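Local coordinates for protein GH26A (Muricauda sp. MAR_2010_75, PDB 6Q75) that is a glycoside hydrolase of family 26 and probably cleaves the glycosidic bonds of polysaccharides, such as mannans, at residues P282-L287 against K313-Y318; G44-G49 against D319-K324. All blocks are in the same frame, centred on the assembly; numbering follows the deposited sequence.

Contact 1: residues P282-L287 against K313-Y318; sequences PRPLVL and KEVYGY
Arg283 and Glu314 form a salt bridge between two neighbouring outer helices of the (beta/alpha)8 barrel that family 26 enzymes adopt: the short helix 284-289, which Arg283 N-caps by position, and helix 309-316, which follows the last barrel strand. NH1 of Arg283 reaches OE2 of Glu314 at 3.2 Å, N-H pointing at the oxygen with an angle of 160°. The oxygen lies at the edge of the guanidinium, in its plane, and takes the bond on its syn lone pair. The other oxygen, OE1, is salt-bridged to NE of Arg311, so one carboxylate serves two arginines and probably offsets the charge of both. Moving inward, the Glu314 side chain passes obliquely across Pro284, whose CD is 3.8 Å from OE1 of Glu314.

Beyond this lies the aromatic part. CG of Tyr318 stands anti to its backbone N (chi1 179°), which carries the ring across to the first turn of helix 284-289. Pro284 covers one ring face in a CH-pi contact, its CB 4.1 Å from the ring centroid, while CD1 of Leu287 comes in obliquely to 3.7 Å from CD2 of Tyr318. A water joins the hydroxyl of Tyr318 to the carbonyl O of Leu287, weakly on the leucine side. On the buried side, CG2 of Val315 lies 3.3 Å from the carbonyl O of Pro282, a buried oxygen with no hydrogen-bond partner in the model.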
ATOM      1  N   PRO A 282       7.654  13.796   6.430  1.00 18.88           N
ATOM      2  CA  PRO A 282       7.425  14.193   7.834  1.00 21.28           C
ATOM      3  C   PRO A 282       8.712  14.701   8.469  1.00 24.23           C
ATOM      4  O   PRO A 282       9.720  13.987   8.511  1.00 26.10           O
ATOM      5  CB  PRO A 282       6.949  12.897   8.499  1.00 22.42           C
ATOM      6  CG  PRO A 282       7.516  11.783   7.636  1.00 22.96           C
ATOM      7  CD  PRO A 282       7.558  12.330   6.218  1.00 18.83           C
ATOM      8  N   ARG A 283       8.675  15.934   8.977  1.00 22.21           N
ATOM      9  CA  ARG A 283       9.829  16.475   9.662  1.00 23.22           C
ATOM     10  C   ARG A 283      10.043  15.762  10.994  1.00 25.15           C
ATOM     11  O   ARG A 283       9.098  15.242  11.592  1.00 26.02           O
ATOM     12  CB  ARG A 283       9.648  17.967   9.926  1.00 27.71           C
ATOM     13  CG  ARG A 283       9.197  18.774   8.733  1.00 32.67           C
ATOM     14  CD  ARG A 283       9.509  20.230   8.959  1.00 38.34           C
ATOM     15  NE  ARG A 283      10.921  20.400   9.292  1.00 46.81           N
ATOM     16  CZ  ARG A 283      11.493  21.565   9.577  1.00 51.77           C
ATOM     17  NH1 ARG A 283      12.788  21.617   9.863  1.00 54.03           N
ATOM     18  NH2 ARG A 283      10.770  22.677   9.578  1.00 53.20           N
ATOM     19  N   PRO A 284      11.273  15.793  11.514  1.00 28.69           N
ATOM     20  CA  PRO A 284      11.537  15.197  12.839  1.00 27.14           C
ATOM     21  C   PRO A 284      10.549  15.605  13.925  1.00 27.39           C
ATOM     22  O   PRO A 284      10.154  14.747  14.718  1.00 27.84           O
ATOM     23  CB  PRO A 284      12.960  15.694  13.143  1.00 30.09           C
ATOM     24  CG  PRO A 284      13.594  15.745  11.772  1.00 28.69           C
ATOM     25  CD  PRO A 284      12.512  16.253  10.853  1.00 28.37           C
ATOM     26  N   LEU A 285      10.126  16.879  13.986  1.00 28.29           N
ATOM     27  CA  LEU A 285       9.165  17.279  15.020  1.00 29.85           C
ATOM     28  C   LEU A 285       7.857  16.512  14.886  1.00 29.13           C
ATOM     29  O   LEU A 285       7.246  16.132  15.892  1.00 28.45           O
ATOM     30  CB  LEU A 285       8.867  18.776  14.944  1.00 32.58           C
ATOM     31  CG  LEU A 285       9.567  19.853  15.753  1.00 38.25           C
ATOM     32  CD1 LEU A 285       8.770  21.139  15.580  1.00 38.31           C
ATOM     33  CD2 LEU A 285       9.697  19.483  17.234  1.00 39.69           C
ATOM     34  N   VAL A 286       7.399  16.311  13.648  1.00 25.09           N
ATOM     35  CA  VAL A 286       6.193  15.526  13.404  1.00 24.30           C
ATOM     36  C   VAL A 286       6.408  14.090  13.869  1.00 24.15           C
ATOM     37  O   VAL A 286       5.542  13.496  14.529  1.00 23.70           O
ATOM     38  CB  VAL A 286       5.808  15.583  11.912  1.00 23.19           C
ATOM     39  CG1 VAL A 286       4.730  14.583  11.598  1.00 23.15           C
ATOM     40  CG2 VAL A 286       5.336  16.987  11.506  1.00 25.88           C
ATOM     41  N   LEU A 287       7.557  13.503  13.504  1.00 21.67           N
ATOM     42  CA  LEU A 287       7.845  12.127  13.904  1.00 23.36           C
ATOM     43  C   LEU A 287       7.990  11.996  15.415  1.00 24.51           C
ATOM     44  O   LEU A 287       7.579  10.983  15.985  1.00 25.32           O
ATOM     45  CB  LEU A 287       9.109  11.622  13.214  1.00 22.62           C
ATOM     46  CG  LEU A 287       9.060  11.572  11.693  1.00 25.87           C
ATOM     47  CD1 LEU A 287      10.419  11.166  11.161  1.00 29.42           C
ATOM     48  CD2 LEU A 287       7.965  10.616  11.222  1.00 24.74           C
ATOM     49  N   LYS A 313      17.514  14.973   3.214  1.00 24.28           N
ATOM     50  CA  LYS A 313      18.659  14.577   4.026  1.00 28.47           C
ATOM     51  C   LYS A 313      18.364  14.696   5.521  1.00 29.46           C
ATOM     52  O   LYS A 313      18.836  13.872   6.313  1.00 31.28           O
ATOM     53  CB  LYS A 313      19.876  15.426   3.632  1.00 30.99           C
ATOM     54  CG  LYS A 313      20.345  15.182   2.193  1.00 33.32           C
ATOM     55  CD  LYS A 313      21.376  16.218   1.716  1.00 38.69           C
ATOM     56  CE  LYS A 313      22.413  16.513   2.758  1.00 41.22           C
ATOM     57  NZ  LYS A 313      23.282  17.671   2.382  1.00 42.26           N
ATOM     58  N   GLU A 314      17.605  15.717   5.928  1.00 27.88           N
ATOM     59  CA  GLU A 314      17.214  15.848   7.332  1.00 28.92           C
ATOM     60  C   GLU A 314      16.407  14.642   7.805  1.00 27.90           C
ATOM     61  O   GLU A 314      16.596  14.147   8.928  1.00 25.51           O
ATOM     62  CB  GLU A 314      16.405  17.129   7.520  1.00 32.60           C
ATOM     63  CG  GLU A 314      15.953  17.399   8.942  1.00 37.74           C
ATOM     64  CD  GLU A 314      14.943  18.541   9.020  1.00 42.66           C
ATOM     65  OE1 GLU A 314      13.983  18.566   8.225  1.00 43.08           O
ATOM     66  OE2 GLU A 314      15.118  19.431   9.872  1.00 44.84           O
ATOM     67  N   VAL A 315      15.466  14.190   6.978  1.00 24.85           N
ATOM     68  CA  VAL A 315      14.584  13.090   7.357  1.00 24.08           C
ATOM     69  C   VAL A 315      15.319  11.760   7.253  1.00 24.98           C
ATOM     70  O   VAL A 315      15.272  10.931   8.171  1.00 24.95           O
ATOM     71  CB  VAL A 315      13.315  13.118   6.487  1.00 25.43           C
ATOM     72  CG1 VAL A 315      12.464  11.863   6.700  1.00 25.41           C
ATOM     73  CG2 VAL A 315      12.487  14.381   6.761  1.00 26.21           C
ATOM     74  N   TYR A 316      16.034  11.541   6.147  1.00 24.30           N
ATOM     75  CA  TYR A 316      16.829  10.323   6.037  1.00 25.63           C
ATOM     76  C   TYR A 316      17.912  10.255   7.109  1.00 28.28           C
ATOM     77  O   TYR A 316      18.302   9.160   7.516  1.00 31.57           O
ATOM     78  CB  TYR A 316      17.458  10.219   4.655  1.00 23.81           C
ATOM     79  CG  TYR A 316      16.562   9.514   3.650  1.00 22.65           C
ATOM     80  CD1 TYR A 316      15.316  10.027   3.323  1.00 20.25           C
ATOM     81  CD2 TYR A 316      16.971   8.350   3.039  1.00 22.56           C
ATOM     82  CE1 TYR A 316      14.487   9.387   2.389  1.00 24.10           C
ATOM     83  CE2 TYR A 316      16.169   7.707   2.120  1.00 25.48           C
ATOM     84  CZ  TYR A 316      14.935   8.217   1.802  1.00 25.88           C
ATOM     85  OH  TYR A 316      14.177   7.538   0.886  1.00 25.08           O
ATOM     86  N   GLY A 317      18.430  11.403   7.562  1.00 30.29           N
ATOM     87  CA  GLY A 317      19.477  11.409   8.568  1.00 31.04           C
ATOM     88  C   GLY A 317      19.013  11.414  10.011  1.00 31.49           C
ATOM     89  O   GLY A 317      19.842  11.344  10.929  1.00 32.11           O
ATOM     90  N   TYR A 318      17.709  11.534  10.231  1.00 28.63           N
ATOM     91  CA  TYR A 318      17.144  11.515  11.572  1.00 30.76           C
ATOM     92  C   TYR A 318      17.450  10.186  12.259  1.00 31.09           C
ATOM     93  O   TYR A 318      17.393   9.118  11.642  1.00 26.90           O
ATOM     94  CB  TYR A 318      15.637  11.753  11.459  1.00 31.70           C
ATOM     95  CG  TYR A 318      14.803  11.764  12.720  1.00 35.31           C
ATOM     96  CD1 TYR A 318      15.079  12.606  13.796  1.00 40.41           C
ATOM     97  CD2 TYR A 318      13.703  10.923  12.811  1.00 37.11           C
ATOM     98  CE1 TYR A 318      14.267  12.586  14.941  1.00 41.33           C
ATOM     99  CE2 TYR A 318      12.903  10.902  13.924  1.00 38.36           C
ATOM    100  CZ  TYR A 318      13.178  11.724  14.986  1.00 40.62           C
ATOM    101  OH  TYR A 318      12.338  11.649  16.080  1.00 41.64           O
TER
HETATM  102  O   HOH W   1       9.987   9.468  16.417  1.00 29.83           O

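Contact 2: residues G44-G49 against D319-K324; sequences GKILAG and DKTITK
Ile322 and Ile46 join the short strand 321-322 to strand 46-51 in parallel. N of Ile322 donates to O of Ile46 at 2.8 Å, and O of Ile322 takes the N-H of Ala48 at 2.9 Å. Two residues before Ile322, O of Lys320 accepts the N-H of Ile46, also at 2.8 Å. Ile322 thus bonds to Ile46 and Ala48 on the facing strand, the regular ladder of a parallel pair.

Side chains alternate between the two faces, Ile322 sharing one with Leu47. Its CB lies 3.8 Å from CD2 of Leu47. There the chain branches: CG2, anti to the backbone N, approaches the same CD2 to 3.6 Å, while CG1, anti to the carbonyl carbon (chi1 -62°), heads back toward Lys45 and comes 4.1 Å from its CD. At the tip, CD1 rests 3.6 Å from CB of Lys45, whose aliphatic chain crosses the isoleucine at about a right angle. An alanine here would lose both branches and would probably leave a gap between Leu47 and Lys45, with the lysine chain freer to swing.

On the other face Ile46 and Thr321 lie side by side, and CG2 of Thr321 meets CB of Ala48 at 3.8 Å.

Helix 30-40 covers the Leu47-Ile322 face, touching both residues through Tyr38, while Tyr316 of helix 309-316 packs on Ala48 and Thr323. Strand 321-322, bridged to Ile46 and Leu47, pairs with the starting end of strand 46-51, which also bonds to strand 293-299 through Leu47 and to strand 74-78 through Ala48.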
ATOM      1  N   GLY A  44       9.035   3.466  17.720  1.00 37.87           N
ATOM      2  CA  GLY A  44       9.525   4.822  17.554  1.00 34.79           C
ATOM      3  C   GLY A  44      10.377   5.027  16.318  1.00 30.58           C
ATOM      4  O   GLY A  44      10.520   6.167  15.867  1.00 31.77           O
ATOM      5  N   LYS A  45      10.937   3.966  15.753  1.00 26.16           N
ATOM      6  CA  LYS A  45      11.737   4.093  14.546  1.00 25.86           C
ATOM      7  C   LYS A  45      10.818   4.010  13.334  1.00 25.80           C
ATOM      8  O   LYS A  45       9.722   3.459  13.416  1.00 26.96           O
ATOM      9  CB  LYS A  45      12.792   2.992  14.485  1.00 28.13           C
ATOM     10  CG  LYS A  45      13.769   3.050  15.673  1.00 33.53           C
ATOM     11  CD  LYS A  45      15.130   2.490  15.315  1.00 41.22           C
ATOM     12  CE  LYS A  45      16.150   2.855  16.400  1.00 47.74           C
ATOM     13  NZ  LYS A  45      17.331   3.573  15.823  1.00 50.11           N
ATOM     14  N   ILE A  46      11.278   4.551  12.201  1.00 22.33           N
ATOM     15  CA  ILE A  46      10.451   4.586  10.993  1.00 20.41           C
ATOM     16  C   ILE A  46      11.299   4.203   9.784  1.00 19.87           C
ATOM     17  O   ILE A  46      12.425   4.687   9.621  1.00 22.65           O
ATOM     18  CB  ILE A  46       9.780   5.967  10.806  1.00 20.02           C
ATOM     19  CG1 ILE A  46       8.837   5.967   9.609  1.00 20.45           C
ATOM     20  CG2 ILE A  46      10.834   7.087  10.716  1.00 22.63           C
ATOM     21  CD1 ILE A  46       7.891   7.160   9.580  1.00 22.04           C
ATOM     22  N   LEU A  47      10.758   3.320   8.935  1.00 20.99           N
ATOM     23  CA  LEU A  47      11.457   2.886   7.729  1.00 18.80           C
ATOM     24  C   LEU A  47      11.274   3.900   6.607  1.00 18.06           C
ATOM     25  O   LEU A  47      10.139   4.279   6.287  1.00 20.22           O
ATOM     26  CB  LEU A  47      10.923   1.519   7.269  1.00 18.55           C
ATOM     27  CG  LEU A  47      11.138   0.392   8.269  1.00 21.52           C
ATOM     28  CD1 LEU A  47      10.148  -0.697   7.986  1.00 19.17           C
ATOM     29  CD2 LEU A  47      12.561  -0.132   8.110  1.00 24.36           C
ATOM     30  N   ALA A  48      12.385   4.313   5.975  1.00 18.22           N
ATOM     31  CA  ALA A  48      12.305   5.198   4.803  1.00 18.39           C
ATOM     32  C   ALA A  48      11.909   4.410   3.560  1.00 20.64           C
ATOM     33  O   ALA A  48      12.523   3.385   3.250  1.00 19.28           O
ATOM     34  CB  ALA A  48      13.645   5.888   4.546  1.00 19.37           C
ATOM     35  N   GLY A  49      10.933   4.924   2.807  1.00 18.02           N
ATOM     36  CA  GLY A  49      10.422   4.200   1.662  1.00 18.07           C
ATOM     37  C   GLY A  49      10.196   5.116   0.478  1.00 16.61           C
ATOM     38  O   GLY A  49      10.062   6.338   0.619  1.00 17.29           O
ATOM     39  N   ASP A 319      17.755  10.255  13.562  1.00 31.13           N
ATOM     40  CA  ASP A 319      18.232   9.069  14.264  1.00 34.45           C
ATOM     41  C   ASP A 319      17.204   7.938  14.249  1.00 33.26           C
ATOM     42  O   ASP A 319      17.585   6.768  14.292  1.00 36.77           O
ATOM     43  CB  ASP A 319      18.579   9.438  15.707  1.00 41.32           C
ATOM     44  CG  ASP A 319      17.343   9.688  16.551  1.00 49.07           C
ATOM     45  OD1 ASP A 319      16.596  10.648  16.272  1.00 52.00           O
ATOM     46  OD2 ASP A 319      17.153   8.952  17.543  1.00 54.18           O
ATOM     47  N   LYS A 320      15.911   8.248  14.173  1.00 28.41           N
ATOM     48  CA  LYS A 320      14.909   7.188  14.185  1.00 29.88           C
ATOM     49  C   LYS A 320      14.580   6.648  12.794  1.00 27.69           C
ATOM     50  O   LYS A 320      13.817   5.684  12.694  1.00 27.55           O
ATOM     51  CB  LYS A 320      13.606   7.659  14.842  1.00 33.50           C
ATOM     52  CG  LYS A 320      13.720   8.169  16.267  1.00 38.76           C
ATOM     53  CD  LYS A 320      14.054   7.041  17.212  1.00 41.31           C
ATOM     54  CE  LYS A 320      13.664   7.386  18.641  1.00 44.24           C
ATOM     55  NZ  LYS A 320      14.210   8.701  19.054  1.00 46.89           N
ATOM     56  N   THR A 321      15.133   7.224  11.730  1.00 28.57           N
ATOM     57  CA  THR A 321      14.818   6.769  10.378  1.00 24.66           C
ATOM     58  C   THR A 321      15.752   5.631  10.014  1.00 25.74           C
ATOM     59  O   THR A 321      16.966   5.736  10.197  1.00 27.18           O
ATOM     60  CB  THR A 321      14.977   7.902   9.363  1.00 24.56           C
ATOM     61  OG1 THR A 321      14.059   8.947   9.671  1.00 24.83           O
ATOM     62  CG2 THR A 321      14.691   7.372   7.921  1.00 21.19           C
ATOM     63  N   ILE A 322      15.184   4.564   9.455  1.00 22.29           N
ATOM     64  CA  ILE A 322      15.927   3.371   9.079  1.00 24.32           C
ATOM     65  C   ILE A 322      15.994   3.308   7.558  1.00 24.43           C
ATOM     66  O   ILE A 322      14.955   3.310   6.879  1.00 22.30           O
ATOM     67  CB  ILE A 322      15.258   2.107   9.644  1.00 26.24           C
ATOM     68  CG1 ILE A 322      15.255   2.176  11.179  1.00 30.90           C
ATOM     69  CG2 ILE A 322      15.922   0.832   9.080  1.00 24.65           C
ATOM     70  CD1 ILE A 322      14.354   1.154  11.837  1.00 34.18           C
ATOM     71  N   THR A 323      17.206   3.247   7.026  1.00 22.98           N
ATOM     72  CA  THR A 323      17.412   3.011   5.608  1.00 24.94           C
ATOM     73  C   THR A 323      17.885   1.570   5.382  1.00 23.40           C
ATOM     74  O   THR A 323      18.089   0.785   6.325  1.00 24.11           O
ATOM     75  CB  THR A 323      18.365   4.060   5.037  1.00 25.46           C
ATOM     76  OG1 THR A 323      19.578   4.065   5.790  1.00 26.42           O
ATOM     77  CG2 THR A 323      17.725   5.441   5.127  1.00 26.03           C
ATOM     78  N   LYS A 324      18.026   1.198   4.105  1.00 23.28           N
ATOM     79  CA  LYS A 324      18.207  -0.223   3.785  1.00 26.43           C
ATOM     80  C   LYS A 324      19.407  -0.804   4.515  1.00 27.65           C
ATOM     81  O   LYS A 324      19.332  -1.914   5.054  1.00 28.50           O
ATOM     82  CB  LYS A 324      18.346  -0.432   2.276  1.00 25.44           C
ATOM     83  CG  LYS A 324      18.450  -1.920   1.867  1.00 26.69           C
ATOM     84  CD  LYS A 324      18.424  -2.101   0.356  1.00 25.68           C
ATOM     85  CE  LYS A 324      19.687  -1.576  -0.302  1.00 28.12           C
ATOM     86  NZ  LYS A 324      20.856  -2.444  -0.152  1.00 29.74           N
TER

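Overall arrangement
Contacts 1 and 2 lie about 9 Å apart, centre to centre, and helix 309-316 leads almost directly into strand 321-322. O of Val315 and OG1 of Thr321, 2.8 Å apart in a probable hydrogen bond, tie helix 309-316 to that strand. Packing couples them further: CD2 of Leu287 lies 3.8 Å from CD1 of Ile46, and the Tyr316 ring sets CZ 3.8 Å from CB of Ala48. Contact 1 joins two outer helices, and contact 2 fastens the chain after them to the first barrel strand. Family 26 active sites lie at the C-terminal ends of the barrel strands, whereas contact 2 sits at the start of strand 46-51, probably remote from catalysis.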